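Local atomic coordinates of extracellular ligand-binding receptor (PDB entry 4F06), a protein that binds p-hydroxybenzoic acid and probably serves as the solute-binding protein of an ABC transporter that takes up lignin-derived aromatic compounds. Residues N24-I29 / F47-E52; S113-R118 / D307-I312. All coordinates share one frame; numbering follows the deposited sequence.

Overall arrangement
Both interactions reach the same six-stranded sheet: interaction 1 packs helix 19-36 on strand 43-51, and interaction 2 sets the start of helix 308-315 against the turn leading into strand 116-118 at one edge of the sheet. Their centres are 20 Å apart and their nearest atoms about 9 Å, so they do not touch. Helix 283-301 is in contact with both, and it also carries R293, Y296, K297 and E300 of one p-hydroxybenzoic acid pocket. The second pocket is approached from each contact: E52 accepts bonds from the backbone N of Y80 and F81, and R118 donates to the carbonyl of A104. The side chain of Y25 lies about 8 Å from a bound p-hydroxybenzoic acid.

Interaction 1. Residues N24-I29 / F47-E52; sequences NYKMGI and FVYRDE. With SO4 (sulfate ion), chain H.
Y49 reaches from the strand to the helix and meets I29 tip to tip, its OH 3.5 Å from I29 CD1 and nearly as close to CB and CG2. The phenol oxygen is thus set among aliphatic carbons, with CA of K26 also beside it. K26 covers one face of the same ring. A bend at chi3 (-76°) brings CE over that face, 3.8 Å from the ring centroid and 15° off the normal, in a CH-pi contact displaced toward the rim on the CD1 and CE1 side. In the conformer described, NZ stands 4.8 Å from the Y49 centroid as an off-centre cation-pi partner, while the more proximal CB and CG lie by CE2 and CZ. CG2 of I29 also covers F47: anti to the backbone N, it sits 3.6 Å from the F47 ring centroid, over the centre of one face. I29 thus meets both aromatic residues, the face of F47 and the hydroxyl end of Y49, and no hydrogen bond links the segments. Away from the helix, R50 grips a sulfate ion, probably from the crystallisation liquor, through a forked pair of nearly straight bonds, NH1 to O4 at 2.9 Å and NH2 to O2 at 2.8 Å; NH1 also donates to the carbonyl of Y49, and NE pairs with E66. The helix and strand segments run almost antiparallel, at 169° with axes 10.6 Å apart, as expected of a beta-alpha-beta crossover. Strand 5-12 completes this unit, offering V10 to I29 and Y49 and V8 to F47, while helix 57-69 lies against V48 and R50 and helix 283-301 against Y25.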
# COMPACT_ATOMS: atom_id res chain seq x y z
N ASN A 24 3.62 10.87 4.49
CA ASN A 24 3.34 10.76 3.06
C ASN A 24 1.87 10.94 2.69
O ASN A 24 1.58 11.40 1.61
CB ASN A 24 3.86 9.44 2.50
CG ASN A 24 5.24 9.55 1.88
OD1 ASN A 24 5.38 9.75 0.66
ND2 ASN A 24 6.28 9.51 2.71
N TYR A 25 0.93 10.59 3.60
CA TYR A 25 -0.49 10.93 3.29
C TYR A 25 -0.61 12.46 3.18
O TYR A 25 -1.23 12.97 2.23
CB TYR A 25 -1.44 10.49 4.41
CG TYR A 25 -1.67 9.02 4.55
CD1 TYR A 25 -1.48 8.10 3.52
CD2 TYR A 25 -2.15 8.54 5.80
CE1 TYR A 25 -1.79 6.75 3.72
CE2 TYR A 25 -2.47 7.21 5.98
CZ TYR A 25 -2.23 6.32 4.96
OH TYR A 25 -2.55 4.97 5.11
N LYS A 26 -0.04 13.21 4.12
CA LYS A 26 -0.06 14.67 4.09
C LYS A 26 0.66 15.19 2.85
O LYS A 26 0.17 16.14 2.21
CB LYS A 26 0.61 15.21 5.35
CG LYS A 26 0.48 16.72 5.47
CD LYS A 26 1.06 17.20 6.79
CE LYS A 26 0.13 16.91 7.95
NZ LYS A 26 0.56 17.52 9.22
N MSE A 27 1.81 14.59 2.51
CA MSE A 27 2.52 15.02 1.28
C MSE A 27 1.67 14.84 0.03
O MSE A 27 1.62 15.70 -0.84
CB MSE A 27 3.81 14.23 1.14
CG MSE A 27 4.83 14.58 2.19
SE MSE A 27 6.24 13.28 2.40
CE MSE A 27 6.66 12.91 0.72
N GLY A 28 1.02 13.70 -0.08
CA GLY A 28 0.20 13.38 -1.28
C GLY A 28 -1.03 14.28 -1.34
O GLY A 28 -1.37 14.79 -2.44
N ILE A 29 -1.70 14.50 -0.21
CA ILE A 29 -2.83 15.44 -0.17
C ILE A 29 -2.36 16.86 -0.48
O ILE A 29 -3.01 17.58 -1.28
CB ILE A 29 -3.52 15.35 1.18
CG1 ILE A 29 -4.29 13.99 1.24
CG2 ILE A 29 -4.47 16.54 1.39
CD1 ILE A 29 -4.65 13.57 2.66
N PHE A 47 -8.44 19.09 5.44
CA PHE A 47 -7.98 17.80 5.93
C PHE A 47 -7.45 17.96 7.34
O PHE A 47 -6.65 18.87 7.62
CB PHE A 47 -6.92 17.26 4.98
CG PHE A 47 -7.46 16.92 3.61
CD1 PHE A 47 -7.50 17.90 2.59
CD2 PHE A 47 -7.89 15.60 3.32
CE1 PHE A 47 -8.02 17.59 1.33
CE2 PHE A 47 -8.39 15.30 2.04
CZ PHE A 47 -8.44 16.29 1.05
N VAL A 48 -7.91 17.07 8.23
CA VAL A 48 -7.59 17.04 9.68
C VAL A 48 -6.89 15.69 9.96
O VAL A 48 -7.43 14.64 9.63
CB VAL A 48 -8.89 17.13 10.53
CG1 VAL A 48 -8.56 17.19 12.03
CG2 VAL A 48 -9.72 18.35 10.08
N TYR A 49 -5.68 15.72 10.54
CA TYR A 49 -4.88 14.50 10.69
C TYR A 49 -4.89 14.00 12.12
O TYR A 49 -4.74 14.78 13.07
CB TYR A 49 -3.41 14.77 10.23
CG TYR A 49 -3.35 15.14 8.77
CD1 TYR A 49 -3.52 16.47 8.36
CD2 TYR A 49 -3.16 14.16 7.80
CE1 TYR A 49 -3.49 16.79 7.01
CE2 TYR A 49 -3.14 14.48 6.45
CZ TYR A 49 -3.31 15.78 6.07
OH TYR A 49 -3.28 16.10 4.72
N ARG A 50 -4.98 12.69 12.29
CA ARG A 50 -4.91 12.07 13.60
C ARG A 50 -3.96 10.88 13.52
O ARG A 50 -3.80 10.26 12.45
CB ARG A 50 -6.31 11.59 14.03
CG ARG A 50 -7.34 12.70 14.25
CD ARG A 50 -6.93 13.60 15.41
NE ARG A 50 -7.91 14.68 15.66
CZ ARG A 50 -7.77 15.94 15.26
NH1 ARG A 50 -6.68 16.30 14.57
NH2 ARG A 50 -8.71 16.83 15.57
N ASP A 51 -3.35 10.53 14.65
CA ASP A 51 -2.21 9.61 14.65
C ASP A 51 -2.58 8.20 15.12
O ASP A 51 -2.84 7.93 16.29
CB ASP A 51 -1.13 10.24 15.54
CG ASP A 51 0.19 9.55 15.49
OD1 ASP A 51 0.41 8.58 14.69
OD2 ASP A 51 1.05 10.01 16.27
N GLU A 52 -2.55 7.31 14.15
CA GLU A 52 -2.79 5.92 14.33
C GLU A 52 -1.71 5.18 15.14
O GLU A 52 -2.02 4.18 15.85
CB GLU A 52 -2.82 5.43 12.87
CG GLU A 52 -2.91 3.99 12.66
CD GLU A 52 -3.03 3.58 11.18
OE1 GLU A 52 -3.08 4.46 10.26
OE2 GLU A 52 -3.06 2.39 10.99
S SO4 H . -6.83 20.05 14.18
O1 SO4 H . -6.13 21.03 15.05
O2 SO4 H . -8.01 19.51 14.92
O3 SO4 H . -7.30 20.73 12.95
O4 SO4 H . -5.91 18.94 13.79

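Interaction 2. Residues S113-R118 / D307-I312; sequences SPYIVR and DPDKAI
The ring of Y115 lies on P308, whose CB stands 3.5 Å from the ring centroid, over the centre of the face. CG of P308 lies farther from the centre, over the CE2 and CZ side, and is as close to those two atoms as CB is. On the opposite face P114, the preceding residue, sets its CG above the plane but toward the rim, so that the phenol is held between two prolines. I312 completes the packed part at slightly longer range: its side chain crosses that of Y115 at about a right angle, with CD1 3.8 Å from the Y115 backbone O. Its chi1 of -71° puts CG1 anti to the carbonyl carbon, 4.0 Å from Y115 CD1, and leaves CG2 beside the carbonyl of P114. The aromatic is presented by a type I beta turn from S113 to I116, reinforced by an ST turn in which S113 OG accepts from Y115 N at 3.1 Å. V117, in the strand that follows, leans on L294 of helix 283-301. P114 and D309 mark the solvent side, and there the contact is polar: Y115 OH donates to D309 OD1 at 2.6 Å. OD1 lies near the plane of the ring at its edge, but the phenol meets it from above the carboxylate plane, 45° out of it. The two planes are 60° apart. D309 belongs to the first turn of a helix whose N-cap is D307, bonded weakly to K310 N. Such a short phenol-carboxylate bond, at an exposed position near a helix N terminus, is consistent with an ionised D309, which would polarise the Y115 hydroxyl and fix the ring's direction as the prolines fix its faces.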
# COMPACT_ATOMS: atom_id res chain seq x y z
N SER A 113 -17.88 -2.77 4.77
CA SER A 113 -18.82 -1.65 4.75
C SER A 113 -19.13 -1.33 3.32
O SER A 113 -18.21 -1.34 2.50
CB SER A 113 -18.17 -0.39 5.35
OG SER A 113 -19.05 0.72 5.27
N PRO A 114 -20.35 -0.90 2.99
CA PRO A 114 -20.64 -0.44 1.63
C PRO A 114 -19.95 0.90 1.32
O PRO A 114 -19.87 1.28 0.16
CB PRO A 114 -22.17 -0.23 1.62
CG PRO A 114 -22.51 0.03 3.07
CD PRO A 114 -21.56 -0.90 3.84
N TYR A 115 -19.45 1.59 2.34
CA TYR A 115 -18.95 2.96 2.16
C TYR A 115 -17.43 3.06 2.20
O TYR A 115 -16.90 4.13 2.42
CB TYR A 115 -19.57 3.90 3.21
CG TYR A 115 -21.07 4.05 3.17
CD1 TYR A 115 -21.84 3.80 2.02
CD2 TYR A 115 -21.74 4.49 4.31
CE1 TYR A 115 -23.23 3.96 2.02
CE2 TYR A 115 -23.09 4.71 4.30
CZ TYR A 115 -23.84 4.41 3.17
OH TYR A 115 -25.20 4.65 3.18
N ILE A 116 -16.74 1.95 1.93
CA ILE A 116 -15.30 1.98 1.82
C ILE A 116 -14.90 1.95 0.32
O ILE A 116 -15.48 1.20 -0.49
CB ILE A 116 -14.68 0.73 2.50
CG1 ILE A 116 -14.82 0.86 3.99
CG2 ILE A 116 -13.20 0.59 2.10
CD1 ILE A 116 -14.50 -0.40 4.74
N VAL A 117 -13.94 2.80 -0.05
CA VAL A 117 -13.26 2.68 -1.34
C VAL A 117 -11.78 2.71 -1.09
O VAL A 117 -11.35 3.41 -0.17
CB VAL A 117 -13.74 3.77 -2.33
CG1 VAL A 117 -13.47 5.17 -1.79
CG2 VAL A 117 -13.18 3.57 -3.75
N ARG A 118 -10.99 1.94 -1.84
CA ARG A 118 -9.56 1.80 -1.53
C ARG A 118 -8.73 2.25 -2.72
O ARG A 118 -8.92 1.76 -3.83
CB ARG A 118 -9.24 0.34 -1.13
CG ARG A 118 -7.75 0.10 -0.93
CD ARG A 118 -7.47 -1.12 -0.05
NE ARG A 118 -8.25 -2.28 -0.48
CZ ARG A 118 -8.41 -3.36 0.31
NH1 ARG A 118 -7.78 -3.40 1.51
NH2 ARG A 118 -9.18 -4.38 -0.09
N ASP A 307 -24.08 12.50 1.84
CA ASP A 307 -25.00 11.58 1.17
C ASP A 307 -24.12 10.40 0.69
O ASP A 307 -23.71 10.35 -0.49
CB ASP A 307 -25.72 12.28 0.01
CG ASP A 307 -26.72 11.39 -0.70
OD1 ASP A 307 -26.77 10.15 -0.45
OD2 ASP A 307 -27.45 11.92 -1.58
N PRO A 308 -23.76 9.51 1.61
CA PRO A 308 -22.77 8.47 1.27
C PRO A 308 -23.22 7.53 0.16
O PRO A 308 -22.39 7.09 -0.62
CB PRO A 308 -22.59 7.71 2.59
CG PRO A 308 -23.86 7.99 3.37
CD PRO A 308 -24.18 9.43 3.04
N ASP A 309 -24.53 7.25 0.03
CA ASP A 309 -24.94 6.38 -1.08
C ASP A 309 -24.60 7.04 -2.43
O ASP A 309 -24.09 6.38 -3.34
CB ASP A 309 -26.47 6.11 -1.04
CG ASP A 309 -26.89 5.14 0.06
OD1 ASP A 309 -26.05 4.49 0.70
OD2 ASP A 309 -28.12 5.01 0.27
N LYS A 310 -24.89 8.33 -2.56
CA LYS A 310 -24.64 9.05 -3.82
C LYS A 310 -23.12 9.21 -4.01
O LYS A 310 -22.60 9.06 -5.12
CB LYS A 310 -25.33 10.42 -3.77
CG LYS A 310 -25.22 11.17 -5.09
CD LYS A 310 -26.11 12.42 -5.15
CE LYS A 310 -27.57 12.14 -4.95
NZ LYS A 310 -28.27 13.44 -5.08
N ALA A 311 -22.38 9.47 -2.93
CA ALA A 311 -20.93 9.66 -3.02
C ALA A 311 -20.26 8.38 -3.52
O ALA A 311 -19.44 8.41 -4.46
CB ALA A 311 -20.36 10.03 -1.64
N ILE A 312 -20.61 7.24 -2.92
CA ILE A 312 -19.98 5.98 -3.33
C ILE A 312 -20.40 5.63 -4.75
O ILE A 312 -19.56 5.12 -5.52
CB ILE A 312 -20.31 4.87 -2.32
CG1 ILE A 312 -19.56 5.12 -1.02
CG2 ILE A 312 -20.09 3.47 -2.89
CD1 ILE A 312 -18.06 4.81 -1.09